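Local coordinates for protein putative thioesterase (Novosphingobium aromaticivorans, PDB 3CJY) that probably hydrolyses acyl-CoA thioesters, as other double-hotdog thioesterases do, and carries a bound calcium ion in the crystal, at residues 15-20 against 45-50; 25-30 against 34-39; 143-148 against 181-186; 165-170 against 241-246. One frame throughout, in Å; residues are numbered along the deposited sequence.

Contact 1: residues 15-20 against 45-50; sequences ARYAIT and LDVAAE
Tyr17 of strand 16-20 lies against Val47 and Glu50 on the C-terminal part of helix 37-52, the long helix that a hotdog domain wraps in its antiparallel sheet. Most of the contact is one ring meeting one branched side chain. Val47 sets its CG1 methyl over a face of the Tyr17 ring, 3.7 Å from the ring centroid and only 17° off the normal, a CH-pi contact. That methyl is displaced toward the CG end of the ring, and its closest ring atom is Tyr17 CG at 3.6 Å from Val47 CG1. Val47 CB lies over the CD1-CE1 bond on the same face, 3.7 Å from both Tyr17 CD1 and CE1. With CG anti to the carbonyl carbon (chi1 -56°), the tyrosine reaches along the helix flank and delivers its hydroxyl one turn further on, to Glu50.

There the polar end is shared. Tyr17 OH is hydrogen-bonded to Thr51 OG1, which also bonds to Val47 O, and Thr51 is one of the residues of the calcium site, together with Asp14. The phenol thus probably lies in the second shell of that site, the Tyr17 side chain being about 7 Å from the ion. Glu50 OE1 also forms a salt bridge with Arg11 NE of strand 10-13, which would probably favour the charged carboxylate. The Glu50 chain bends at chi2 (-91°) and brings OE1 to the edge of the ring, in the ring plane, while the carboxylate stands nearly perpendicular to it. Tyr17 OH donates to the anti lone pair of Glu50 OE1 at 2.9 Å.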
loop_
_atom_site.group_PDB
_atom_site.type_symbol
_atom_site.label_atom_id
_atom_site.label_comp_id
_atom_site.label_asym_id
_atom_site.label_seq_id
_atom_site.Cartn_x
_atom_site.Cartn_y
_atom_site.Cartn_z
ATOM N N ALA A 15 -13.449 -3.149 20.840
ATOM C CA ALA A 15 -12.193 -2.458 21.135
ATOM C C ALA A 15 -11.016 -3.255 21.720
ATOM O O ALA A 15 -9.907 -2.916 21.382
ATOM C CB ALA A 15 -12.436 -1.213 21.994
ATOM N N ARG A 16 -11.191 -4.259 22.584
ATOM C CA ARG A 16 -9.988 -4.942 23.126
ATOM C C ARG A 16 -9.991 -6.450 23.008
ATOM O O ARG A 16 -10.905 -7.129 23.472
ATOM C CB ARG A 16 -9.718 -4.529 24.558
ATOM C CG ARG A 16 -9.439 -3.049 24.708
ATOM N N TYR A 17 -8.918 -6.954 22.401
ATOM C CA TYR A 17 -8.737 -8.386 22.129
ATOM C C TYR A 17 -7.341 -8.868 22.487
ATOM O O TYR A 17 -6.411 -8.101 22.553
ATOM C CB TYR A 17 -8.944 -8.667 20.650
ATOM C CG TYR A 17 -10.257 -8.221 20.071
ATOM C CD1 TYR A 17 -10.503 -6.890 19.837
ATOM C CD2 TYR A 17 -11.202 -9.144 19.667
ATOM C CE1 TYR A 17 -11.673 -6.470 19.248
ATOM C CE2 TYR A 17 -12.411 -8.728 19.080
ATOM C CZ TYR A 17 -12.627 -7.393 18.871
ATOM O OH TYR A 17 -13.793 -6.953 18.313
ATOM N N ALA A 18 -7.192 -10.161 22.701
ATOM C CA ALA A 18 -5.864 -10.737 22.976
ATOM C C ALA A 18 -5.725 -12.161 22.415
ATOM O O ALA A 18 -6.701 -12.898 22.263
ATOM C CB ALA A 18 -5.532 -10.696 24.462
ATOM N N ILE A 19 -4.503 -12.501 22.030
ATOM C CA ILE A 19 -4.201 -13.833 21.497
ATOM C C ILE A 19 -2.766 -14.193 21.864
ATOM O O ILE A 19 -1.885 -13.352 21.827
ATOM C CB ILE A 19 -4.376 -13.903 19.956
ATOM C CG1 ILE A 19 -4.158 -15.345 19.448
ATOM C CG2 ILE A 19 -3.408 -12.923 19.287
ATOM C CD1 ILE A 19 -4.705 -15.645 18.037
ATOM N N THR A 20 -2.545 -15.432 22.281
ATOM C CA THR A 20 -1.201 -15.914 22.602
ATOM C C THR A 20 -0.614 -16.500 21.329
ATOM O O THR A 20 -1.269 -17.264 20.615
ATOM C CB THR A 20 -1.217 -16.973 23.714
ATOM O OG1 THR A 20 -1.861 -16.423 24.880
ATOM C CG2 THR A 20 0.222 -17.425 24.058
ATOM N N LEU A 45 -7.095 -6.989 10.878
ATOM C CA LEU A 45 -8.283 -6.884 10.062
ATOM C C LEU A 45 -9.473 -7.595 10.662
ATOM O O LEU A 45 -10.612 -7.155 10.516
ATOM C CB LEU A 45 -8.035 -7.437 8.676
ATOM C CG LEU A 45 -6.941 -6.803 7.812
ATOM C CD1 LEU A 45 -6.828 -7.608 6.505
ATOM C CD2 LEU A 45 -7.249 -5.334 7.560
ATOM N N ASP A 46 -9.189 -8.678 11.376
ATOM C CA ASP A 46 -10.220 -9.498 11.998
ATOM C C ASP A 46 -10.910 -8.694 13.114
ATOM O O ASP A 46 -12.123 -8.533 13.110
ATOM C CB ASP A 46 -9.621 -10.809 12.548
ATOM C CG ASP A 46 -10.688 -11.808 12.975
ATOM O OD1 ASP A 46 -11.327 -12.412 12.090
ATOM O OD2 ASP A 46 -10.883 -12.005 14.183
ATOM N N VAL A 47 -10.103 -8.115 13.992
ATOM C CA VAL A 47 -10.619 -7.366 15.160
ATOM C C VAL A 47 -11.364 -6.097 14.712
ATOM O O VAL A 47 -12.362 -5.696 15.318
ATOM C CB VAL A 47 -9.521 -7.089 16.245
ATOM C CG1 VAL A 47 -9.000 -8.412 16.753
ATOM C CG2 VAL A 47 -8.359 -6.175 15.758
ATOM N N ALA A 48 -10.881 -5.485 13.642
ATOM C CA ALA A 48 -11.515 -4.278 13.071
ATOM C C ALA A 48 -12.897 -4.642 12.533
ATOM O O ALA A 48 -13.890 -3.990 12.857
ATOM C CB ALA A 48 -10.651 -3.648 11.949
ATOM N N ALA A 49 -12.973 -5.705 11.748
ATOM C CA ALA A 49 -14.264 -6.123 11.166
ATOM C C ALA A 49 -15.241 -6.551 12.266
ATOM O O ALA A 49 -16.440 -6.242 12.232
ATOM C CB ALA A 49 -14.050 -7.241 10.163
ATOM N N GLU A 50 -14.699 -7.196 13.284
ATOM C CA GLU A 50 -15.523 -7.731 14.388
ATOM C C GLU A 50 -16.048 -6.568 15.242
ATOM O O GLU A 50 -17.188 -6.565 15.725
ATOM C CB GLU A 50 -14.665 -8.725 15.200
ATOM C CG GLU A 50 -15.346 -10.046 15.570
ATOM C CD GLU A 50 -16.039 -9.991 16.875
ATOM O OE1 GLU A 50 -15.678 -9.084 17.662
ATOM O OE2 GLU A 50 -16.926 -10.845 17.123
#

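Contact 2: residues 25-30 against 34-39; sequences LAVGPP and YLFGGA
The Tyr34 ring has the carbonyl oxygen of Val27 over the centre of one face, 3.4 Å above its plane, while Gly28 CA approaches obliquely and Val27 CG2 packs 3.6 Å from Tyr34 CE1. The Phe36 ring carries the backbone N of Gly38 over one face and meets Val27 CG1 obliquely. Tyr34 belongs to a short antiparallel beta hairpin, strands 26-27 and 34-35, and Phe36 follows it as the hairpin passes into helix 37-52 of the N-terminal hotdog domain. Val27 and Tyr34 form its hydrogen-bonded pair, and their side chains emerge on the same face. Tyr34 reaches back over the opposite strand because its CG sits between the backbone N and the carbonyl carbon (chi1 47°). Outside the hairpin, Phe66 meets Tyr34 edge-to-face, and Tyr145 from the C-terminal family region stacks on Phe36.

Next along the ladder, Ala26 and Leu35 form a non-hydrogen-bonded pair whose side chains diverge, with Ala26 CA making a C-H...O contact to Tyr34 O at 3.3 Å. Leu35 turns its CD1 back to 3.8 Å from Leu25 CB. The ladder ends at Phe36, the N-cap residue of the helix, whose N donates to Leu25 O at 2.9 Å in an almost straight bond (174°).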
loop_
_atom_site.group_PDB
_atom_site.type_symbol
_atom_site.label_atom_id
_atom_site.label_comp_id
_atom_site.label_asym_id
_atom_site.label_seq_id
_atom_site.Cartn_x
_atom_site.Cartn_y
_atom_site.Cartn_z
ATOM N N LEU A 25 1.513 -19.865 14.333
ATOM C CA LEU A 25 1.462 -18.490 13.792
ATOM C C LEU A 25 2.867 -17.876 13.690
ATOM O O LEU A 25 3.009 -16.686 13.387
ATOM C CB LEU A 25 0.571 -17.569 14.640
ATOM C CG LEU A 25 -0.937 -17.818 14.613
ATOM C CD1 LEU A 25 -1.681 -16.739 15.417
ATOM C CD2 LEU A 25 -1.454 -17.878 13.205
ATOM N N ALA A 26 3.875 -18.697 13.976
ATOM C CA ALA A 26 5.258 -18.225 13.992
ATOM C C ALA A 26 6.097 -18.604 12.791
ATOM O O ALA A 26 5.974 -19.693 12.231
ATOM C CB ALA A 26 5.994 -18.606 15.339
ATOM N N VAL A 27 6.960 -17.654 12.433
ATOM C CA VAL A 27 7.981 -17.860 11.411
ATOM C C VAL A 27 9.349 -17.377 11.935
ATOM O O VAL A 27 9.476 -16.642 12.941
ATOM C CB VAL A 27 7.665 -17.074 10.107
ATOM C CG1 VAL A 27 6.315 -17.570 9.483
ATOM C CG2 VAL A 27 7.689 -15.546 10.396
ATOM N N GLY A 28 10.363 -17.755 11.178
ATOM C CA GLY A 28 11.722 -17.326 11.415
ATOM C C GLY A 28 12.743 -18.384 11.107
ATOM O O GLY A 28 12.418 -19.574 11.083
ATOM N N PRO A 29 13.981 -17.944 10.852
ATOM C CA PRO A 29 15.062 -18.884 10.677
ATOM C C PRO A 29 15.432 -19.472 12.038
ATOM O O PRO A 29 15.069 -18.914 13.088
ATOM C CB PRO A 29 16.204 -18.032 10.151
ATOM C CG PRO A 29 15.943 -16.650 10.662
ATOM C CD PRO A 29 14.441 -16.551 10.903
ATOM N N PRO A 30 16.138 -20.589 12.013
ATOM C CA PRO A 30 16.541 -21.257 13.232
ATOM C C PRO A 30 17.134 -20.281 14.209
ATOM O O PRO A 30 17.992 -19.468 13.861
ATOM C CB PRO A 30 17.580 -22.246 12.742
ATOM C CG PRO A 30 17.158 -22.552 11.326
ATOM C CD PRO A 30 16.671 -21.244 10.805
ATOM N N TYR A 34 8.973 -15.728 15.627
ATOM C CA TYR A 34 8.146 -14.566 15.929
ATOM C C TYR A 34 6.886 -14.646 15.097
ATOM O O TYR A 34 6.812 -15.370 14.094
ATOM C CB TYR A 34 8.907 -13.249 15.679
ATOM C CG TYR A 34 9.612 -13.263 14.352
ATOM C CD1 TYR A 34 8.976 -12.842 13.183
ATOM C CD2 TYR A 34 10.910 -13.761 14.256
ATOM C CE1 TYR A 34 9.619 -12.911 11.964
ATOM C CE2 TYR A 34 11.550 -13.826 13.050
ATOM C CZ TYR A 34 10.899 -13.416 11.909
ATOM O OH TYR A 34 11.597 -13.483 10.726
ATOM N N LEU A 35 5.901 -13.892 15.540
ATOM C CA LEU A 35 4.617 -13.795 14.878
ATOM C C LEU A 35 4.807 -13.333 13.440
ATOM O O LEU A 35 5.477 -12.326 13.144
ATOM C CB LEU A 35 3.690 -12.836 15.646
ATOM C CG LEU A 35 2.281 -12.627 15.086
ATOM C CD1 LEU A 35 1.444 -13.906 15.068
ATOM C CD2 LEU A 35 1.586 -11.523 15.916
ATOM N N PHE A 36 4.258 -14.167 12.560
ATOM C CA PHE A 36 4.211 -13.916 11.123
ATOM C C PHE A 36 3.526 -12.573 10.843
ATOM O O PHE A 36 2.453 -12.291 11.348
ATOM C CB PHE A 36 3.472 -15.105 10.453
ATOM C CG PHE A 36 3.317 -15.005 8.968
ATOM C CD1 PHE A 36 4.344 -14.585 8.158
ATOM C CD2 PHE A 36 2.121 -15.417 8.396
ATOM C CE1 PHE A 36 4.180 -14.538 6.768
ATOM C CE2 PHE A 36 1.937 -15.358 7.018
ATOM C CZ PHE A 36 2.984 -14.940 6.219
ATOM N N GLY A 37 4.180 -11.756 10.019
ATOM C CA GLY A 37 3.652 -10.436 9.682
ATOM C C GLY A 37 2.247 -10.504 9.124
ATOM O O GLY A 37 1.385 -9.715 9.512
ATOM N N GLY A 38 2.035 -11.452 8.201
ATOM C CA GLY A 38 0.733 -11.636 7.597
ATOM C C GLY A 38 -0.338 -11.980 8.598
ATOM O O GLY A 38 -1.520 -11.620 8.439
ATOM N N ALA A 39 0.073 -12.702 9.634
ATOM C CA ALA A 39 -0.873 -13.072 10.719
ATOM C C ALA A 39 -1.205 -11.820 11.513
ATOM O O ALA A 39 -2.302 -11.641 11.954
ATOM C CB ALA A 39 -0.289 -14.136 11.650
#

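Contact 3: residues 143-148 against 181-186; sequences ARYLEG and LAMFAD
Tyr145 points its phenol end at helix 178-185, where it meets Met183 and, more loosely, Phe184. The closest approach is Tyr145 OH to Met183 CB at 3.6 Å. Met183, present as selenomethionine, places its selenium obliquely to the ring, 4.0 Å from Tyr145 CE1. The selenium is 5.2 Å from the ring centroid and 62° off the normal, a Met-aromatic contact. Phe184 approaches the same hydroxyl at roughly a right angle to Met183 CB, its CD1 4.1 Å from Tyr145 OH, with the Tyr145 and Phe184 side chains also crossing at about a right angle.

The tyrosine side chain bridges the 10.0 Å between Tyr145 CA and Met183 CA, extended by a chi1 of 168° that swings the ring away from the backbone N. Around this first shell, Ala42 of helix 37-52 touches Met183, and Leu168 of strand 163-170 packs on Phe184. Within the loop, Arg144 NE forms a salt bridge with Glu147 OE1 (2.9 Å) and Gly148 N donates to Tyr145 O. The loop and helix 178-185 in the C-terminal hotdog domain are thus joined by dispersion and a Met-aromatic contact, made by selenium here and by sulfur in a methionine.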
loop_
_atom_site.group_PDB
_atom_site.type_symbol
_atom_site.label_atom_id
_atom_site.label_comp_id
_atom_site.label_asym_id
_atom_site.label_seq_id
_atom_site.Cartn_x
_atom_site.Cartn_y
_atom_site.Cartn_z
ATOM N N ALA A 143 8.862 -22.592 14.794
ATOM C CA ALA A 143 8.200 -21.568 13.947
ATOM C C ALA A 143 7.559 -22.366 12.829
ATOM O O ALA A 143 8.192 -22.658 11.830
ATOM C CB ALA A 143 9.213 -20.541 13.418
ATOM N N ARG A 144 6.288 -22.730 13.025
ATOM C CA ARG A 144 5.613 -23.720 12.182
ATOM C C ARG A 144 4.503 -23.252 11.285
ATOM O O ARG A 144 3.741 -24.065 10.769
ATOM C CB ARG A 144 5.057 -24.826 13.071
ATOM C CG ARG A 144 6.054 -25.275 14.154
ATOM C CD ARG A 144 5.603 -26.517 14.894
ATOM N NE ARG A 144 5.732 -27.686 14.038
ATOM N N TYR A 145 4.399 -21.949 11.108
ATOM C CA TYR A 145 3.337 -21.441 10.222
ATOM C C TYR A 145 3.444 -22.055 8.830
ATOM O O TYR A 145 2.449 -22.530 8.237
ATOM C CB TYR A 145 3.413 -19.913 10.075
ATOM C CG TYR A 145 2.533 -19.442 8.947
ATOM C CD1 TYR A 145 1.150 -19.369 9.094
ATOM C CD2 TYR A 145 3.075 -19.107 7.709
ATOM C CE1 TYR A 145 0.332 -19.010 8.037
ATOM C CE2 TYR A 145 2.260 -18.716 6.664
ATOM C CZ TYR A 145 0.889 -18.688 6.831
ATOM O OH TYR A 145 0.095 -18.341 5.786
ATOM N N LEU A 146 4.637 -22.009 8.267
ATOM C CA LEU A 146 4.784 -22.481 6.885
ATOM C C LEU A 146 4.410 -23.955 6.719
ATOM O O LEU A 146 4.035 -24.403 5.612
ATOM C CB LEU A 146 6.189 -22.228 6.309
ATOM C CG LEU A 146 6.513 -20.799 5.885
ATOM C CD1 LEU A 146 7.967 -20.766 5.361
ATOM C CD2 LEU A 146 5.508 -20.248 4.813
ATOM N N GLU A 147 4.566 -24.728 7.782
ATOM C CA GLU A 147 4.276 -26.187 7.711
ATOM C C GLU A 147 2.816 -26.417 7.393
ATOM O O GLU A 147 2.424 -27.470 6.883
ATOM C CB GLU A 147 4.613 -26.922 9.029
ATOM C CG GLU A 147 6.055 -26.862 9.424
ATOM C CD GLU A 147 6.360 -27.532 10.766
ATOM O OE1 GLU A 147 5.527 -28.325 11.263
ATOM O OE2 GLU A 147 7.444 -27.243 11.326
ATOM N N GLY A 148 1.997 -25.430 7.719
ATOM C CA GLY A 148 0.565 -25.552 7.508
ATOM C C GLY A 148 0.090 -25.110 6.132
ATOM O O GLY A 148 -1.100 -25.123 5.863
ATOM N N LEU A 181 -6.115 -14.212 3.032
ATOM C CA LEU A 181 -5.507 -13.325 2.016
ATOM C C LEU A 181 -4.363 -12.447 2.637
ATOM O O LEU A 181 -3.294 -12.296 2.074
ATOM C CB LEU A 181 -6.611 -12.485 1.355
ATOM C CG LEU A 181 -7.642 -13.272 0.523
ATOM C CD1 LEU A 181 -8.824 -12.391 0.159
ATOM C CD2 LEU A 181 -6.960 -13.924 -0.708
ATOM N N ALA A 182 -4.599 -11.938 3.852
ATOM C CA ALA A 182 -3.600 -11.142 4.526
ATOM C C ALA A 182 -2.347 -12.001 4.740
ATOM O O ALA A 182 -1.236 -11.545 4.590
ATOM C CB ALA A 182 -4.130 -10.609 5.877
HETATM N N MSE A 183 -2.546 -13.262 5.099
HETATM C CA MSE A 183 -1.414 -14.139 5.386
HETATM C C MSE A 183 -0.644 -14.431 4.078
HETATM O O MSE A 183 0.577 -14.368 4.032
HETATM C CB MSE A 183 -1.894 -15.383 6.138
HETATM C CG MSE A 183 -2.029 -15.031 7.616
HETATM SE SE MSE A 183 -2.707 -16.461 8.771
HETATM C CE MSE A 183 -4.357 -16.301 8.295
ATOM N N PHE A 184 -1.371 -14.759 3.007
ATOM C CA PHE A 184 -0.733 -15.083 1.743
ATOM C C PHE A 184 -0.022 -13.893 1.091
ATOM O O PHE A 184 0.974 -14.045 0.360
ATOM C CB PHE A 184 -1.743 -15.698 0.764
ATOM C CG PHE A 184 -2.210 -17.087 1.148
ATOM C CD1 PHE A 184 -1.453 -17.893 1.999
ATOM C CD2 PHE A 184 -3.317 -17.647 0.525
ATOM C CE1 PHE A 184 -1.831 -19.240 2.234
ATOM C CE2 PHE A 184 -3.720 -18.971 0.801
ATOM C CZ PHE A 184 -2.973 -19.739 1.682
ATOM N N ALA A 185 -0.555 -12.690 1.342
ATOM C CA ALA A 185 0.042 -11.446 0.862
ATOM C C ALA A 185 1.454 -11.265 1.443
ATOM O O ALA A 185 2.320 -10.682 0.824
ATOM C CB ALA A 185 -0.840 -10.185 1.238
ATOM N N ASP A 186 1.665 -11.776 2.660
ATOM C CA ASP A 186 2.973 -11.644 3.327
ATOM C C ASP A 186 3.981 -12.744 2.976
ATOM O O ASP A 186 4.928 -13.012 3.728
ATOM C CB ASP A 186 2.802 -11.492 4.818
ATOM C CG ASP A 186 4.064 -10.935 5.516
ATOM O OD1 ASP A 186 4.701 -10.021 4.976
ATOM O OD2 ASP A 186 4.414 -11.433 6.610
#

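Contact 4: residues 165-170 against 241-246; sequences RLWLRR and WDQSGR
A chi1 of -76° puts CG of Trp167 anti to the carbonyl carbon, and chi2 near 110° turns the indole so that its six-membered ring leads toward the turn at 242-245. In Gln243 chi1 is -171°, carrying CG away from the backbone N to lie 4.2 Å from Trp167 CH2. The closest contact is made by the turn's backbone: Gln243 CA stands 3.9 Å from Trp167 CH2, in an oblique approach. Asp242 O lies at the edge of the indole near its plane, 4.1 Å from Trp167 CZ3.

The indole thus bridges strand 163-170 and the type I beta turn between strands 233-241 and 247-256, within the C-terminal hotdog domain. At the far end of the indole NE1 donates to Pro125 O, while Gln243 NE2 bonds to Gln126 OE1, so both side chains are held by the same connecting segment. Asp242 shapes the turn from within. Its OD1 accepts from Ser244 N at 2.9 Å, making an Asx turn, and from Arg246 N, also at 2.9 Å; the two donors reach OD1 from opposite faces of the carboxylate plane. A glycerol, probably from the crystallisation liquor, is hydrogen-bonded to Asp242 O.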
loop_
_atom_site.group_PDB
_atom_site.type_symbol
_atom_site.label_atom_id
_atom_site.label_comp_id
_atom_site.label_asym_id
_atom_site.label_seq_id
_atom_site.Cartn_x
_atom_site.Cartn_y
_atom_site.Cartn_z
ATOM N N ARG A 165 5.790 -16.657 -8.620
ATOM C CA ARG A 165 4.388 -17.106 -8.671
ATOM C C ARG A 165 4.248 -18.476 -8.032
ATOM O O ARG A 165 4.869 -19.442 -8.448
ATOM C CB ARG A 165 3.869 -17.109 -10.090
ATOM C CG ARG A 165 3.863 -15.763 -10.725
ATOM C CD ARG A 165 3.618 -15.757 -12.208
ATOM N NE ARG A 165 3.256 -14.415 -12.623
ATOM C CZ ARG A 165 3.523 -13.893 -13.800
ATOM N NH1 ARG A 165 4.215 -14.595 -14.678
ATOM N NH2 ARG A 165 3.122 -12.665 -14.075
ATOM N N LEU A 166 3.516 -18.498 -6.923
ATOM C CA LEU A 166 3.288 -19.710 -6.141
ATOM C C LEU A 166 1.792 -20.024 -6.013
ATOM O O LEU A 166 0.975 -19.114 -5.849
ATOM C CB LEU A 166 3.848 -19.481 -4.717
ATOM C CG LEU A 166 5.306 -19.097 -4.613
ATOM C CD1 LEU A 166 5.596 -18.834 -3.104
ATOM C CD2 LEU A 166 6.168 -20.191 -5.093
ATOM N N TRP A 167 1.456 -21.307 -6.062
ATOM C CA TRP A 167 0.144 -21.771 -5.666
ATOM C C TRP A 167 0.243 -22.077 -4.163
ATOM O O TRP A 167 1.124 -22.826 -3.701
ATOM C CB TRP A 167 -0.309 -23.026 -6.422
ATOM C CG TRP A 167 -0.757 -22.815 -7.813
ATOM C CD1 TRP A 167 -0.110 -23.208 -8.941
ATOM C CD2 TRP A 167 -1.953 -22.169 -8.240
ATOM N NE1 TRP A 167 -0.841 -22.879 -10.043
ATOM C CE2 TRP A 167 -1.961 -22.201 -9.654
ATOM C CE3 TRP A 167 -3.003 -21.557 -7.591
ATOM C CZ2 TRP A 167 -3.029 -21.679 -10.409
ATOM C CZ3 TRP A 167 -4.048 -21.028 -8.341
ATOM C CH2 TRP A 167 -4.056 -21.097 -9.719
ATOM N N LEU A 168 -0.686 -21.520 -3.405
ATOM C CA LEU A 168 -0.740 -21.699 -1.955
ATOM C C LEU A 168 -2.079 -22.244 -1.513
ATOM O O LEU A 168 -3.104 -21.852 -2.009
ATOM C CB LEU A 168 -0.529 -20.366 -1.217
ATOM C CG LEU A 168 0.750 -19.611 -1.551
ATOM C CD1 LEU A 168 0.695 -18.234 -0.821
ATOM C CD2 LEU A 168 2.003 -20.409 -1.217
ATOM N N ARG A 169 -2.047 -23.175 -0.578
ATOM C CA ARG A 169 -3.282 -23.734 -0.063
ATOM C C ARG A 169 -3.113 -24.071 1.407
ATOM O O ARG A 169 -2.147 -24.784 1.783
ATOM C CB ARG A 169 -3.683 -24.988 -0.831
ATOM C CG ARG A 169 -5.044 -25.501 -0.324
ATOM C CD ARG A 169 -5.557 -26.668 -1.107
ATOM N NE ARG A 169 -4.703 -27.854 -1.095
ATOM C CZ ARG A 169 -4.985 -28.937 -1.831
ATOM N NH1 ARG A 169 -6.080 -28.952 -2.579
ATOM N NH2 ARG A 169 -4.189 -30.008 -1.836
ATOM N N ARG A 170 -4.022 -23.553 2.219
ATOM C CA ARG A 170 -4.045 -23.899 3.657
ATOM C C ARG A 170 -4.419 -25.361 3.828
ATOM O O ARG A 170 -5.466 -25.841 3.321
ATOM C CB ARG A 170 -5.008 -23.028 4.455
ATOM C CG ARG A 170 -4.458 -21.640 4.695
ATOM C CD ARG A 170 -5.412 -20.750 5.300
ATOM N NE ARG A 170 -5.758 -21.204 6.615
ATOM C CZ ARG A 170 -6.232 -20.391 7.553
ATOM N NH1 ARG A 170 -6.366 -19.092 7.302
ATOM N NH2 ARG A 170 -6.525 -20.869 8.751
ATOM N N TRP A 241 -5.029 -14.330 -6.475
ATOM C CA TRP A 241 -6.104 -14.826 -7.290
ATOM C C TRP A 241 -6.644 -16.147 -6.782
ATOM O O TRP A 241 -5.922 -16.940 -6.133
ATOM C CB TRP A 241 -5.625 -15.074 -8.733
ATOM C CG TRP A 241 -4.731 -14.056 -9.344
ATOM C CD1 TRP A 241 -3.364 -13.970 -9.201
ATOM C CD2 TRP A 241 -5.101 -13.038 -10.302
ATOM N NE1 TRP A 241 -2.880 -12.937 -9.962
ATOM C CE2 TRP A 241 -3.926 -12.348 -10.644
ATOM C CE3 TRP A 241 -6.331 -12.602 -10.851
ATOM C CZ2 TRP A 241 -3.922 -11.275 -11.536
ATOM C CZ3 TRP A 241 -6.305 -11.528 -11.759
ATOM C CH2 TRP A 241 -5.121 -10.873 -12.063
ATOM N N ASP A 242 -7.901 -16.462 -7.133
ATOM C CA ASP A 242 -8.388 -17.825 -6.894
ATOM C C ASP A 242 -7.890 -18.755 -7.988
ATOM O O ASP A 242 -7.069 -18.374 -8.829
ATOM C CB ASP A 242 -9.901 -17.944 -6.689
ATOM C CG ASP A 242 -10.717 -17.672 -7.919
ATOM O OD1 ASP A 242 -10.145 -17.456 -9.004
ATOM O OD2 ASP A 242 -11.965 -17.701 -7.759
ATOM N N GLN A 243 -8.400 -19.973 -8.031
ATOM C CA GLN A 243 -7.886 -20.928 -9.022
ATOM C C GLN A 243 -8.455 -20.716 -10.437
ATOM O O GLN A 243 -7.988 -21.271 -11.422
ATOM C CB GLN A 243 -8.151 -22.378 -8.544
ATOM C CG GLN A 243 -7.478 -23.447 -9.395
ATOM C CD GLN A 243 -7.758 -24.870 -8.924
ATOM O OE1 GLN A 243 -8.110 -25.093 -7.778
ATOM N NE2 GLN A 243 -7.614 -25.842 -9.831
ATOM N N SER A 244 -9.445 -19.847 -10.519
ATOM C CA SER A 244 -10.182 -19.595 -11.740
ATOM C C SER A 244 -9.970 -18.243 -12.370
ATOM O O SER A 244 -10.749 -17.854 -13.239
ATOM C CB SER A 244 -11.684 -19.759 -11.463
ATOM O OG SER A 244 -11.923 -21.046 -10.938
ATOM N N GLY A 245 -8.975 -17.513 -11.899
ATOM C CA GLY A 245 -8.640 -16.240 -12.478
ATOM C C GLY A 245 -9.332 -15.032 -11.897
ATOM O O GLY A 245 -9.191 -13.927 -12.448
ATOM N N ARG A 246 -10.015 -15.201 -10.760
ATOM C CA ARG A 246 -10.678 -14.045 -10.114
ATOM C C ARG A 246 -9.718 -13.432 -9.150
ATOM O O ARG A 246 -9.054 -14.137 -8.374
ATOM C CB ARG A 246 -11.959 -14.455 -9.425
ATOM C CG ARG A 246 -12.658 -13.266 -8.710
ATOM C CD ARG A 246 -14.102 -13.568 -8.242
ATOM N NE ARG A 246 -14.204 -14.680 -7.319
ATOM C CZ ARG A 246 -14.257 -14.584 -5.992
ATOM N NH1 ARG A 246 -14.190 -13.411 -5.408
ATOM N NH2 ARG A 246 -14.336 -15.689 -5.250
#

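The four contacts run across two hotdog halves, with contacts 2 and 3 meeting where the halves join: their centres are 8 Å apart, and Ala26 O lies 3.0 Å from Tyr145 N, a probable hydrogen bond. Helix 37-52 serves both contact 1 and contact 2, whose centres are 18 Å apart, and Leu45 CD1 of contact 1 packs 4.1 Å from Ala182 CB of contact 3. Contact 3 continues into contact 4 through Phe184 CD1, 3.6 Å from Leu168 CD1. Contacts 1 and 4 do not touch, their centres being 27 Å apart. Only contact 1 approaches the calcium, about 7 Å from the Tyr17 side chain; the others lie away from it.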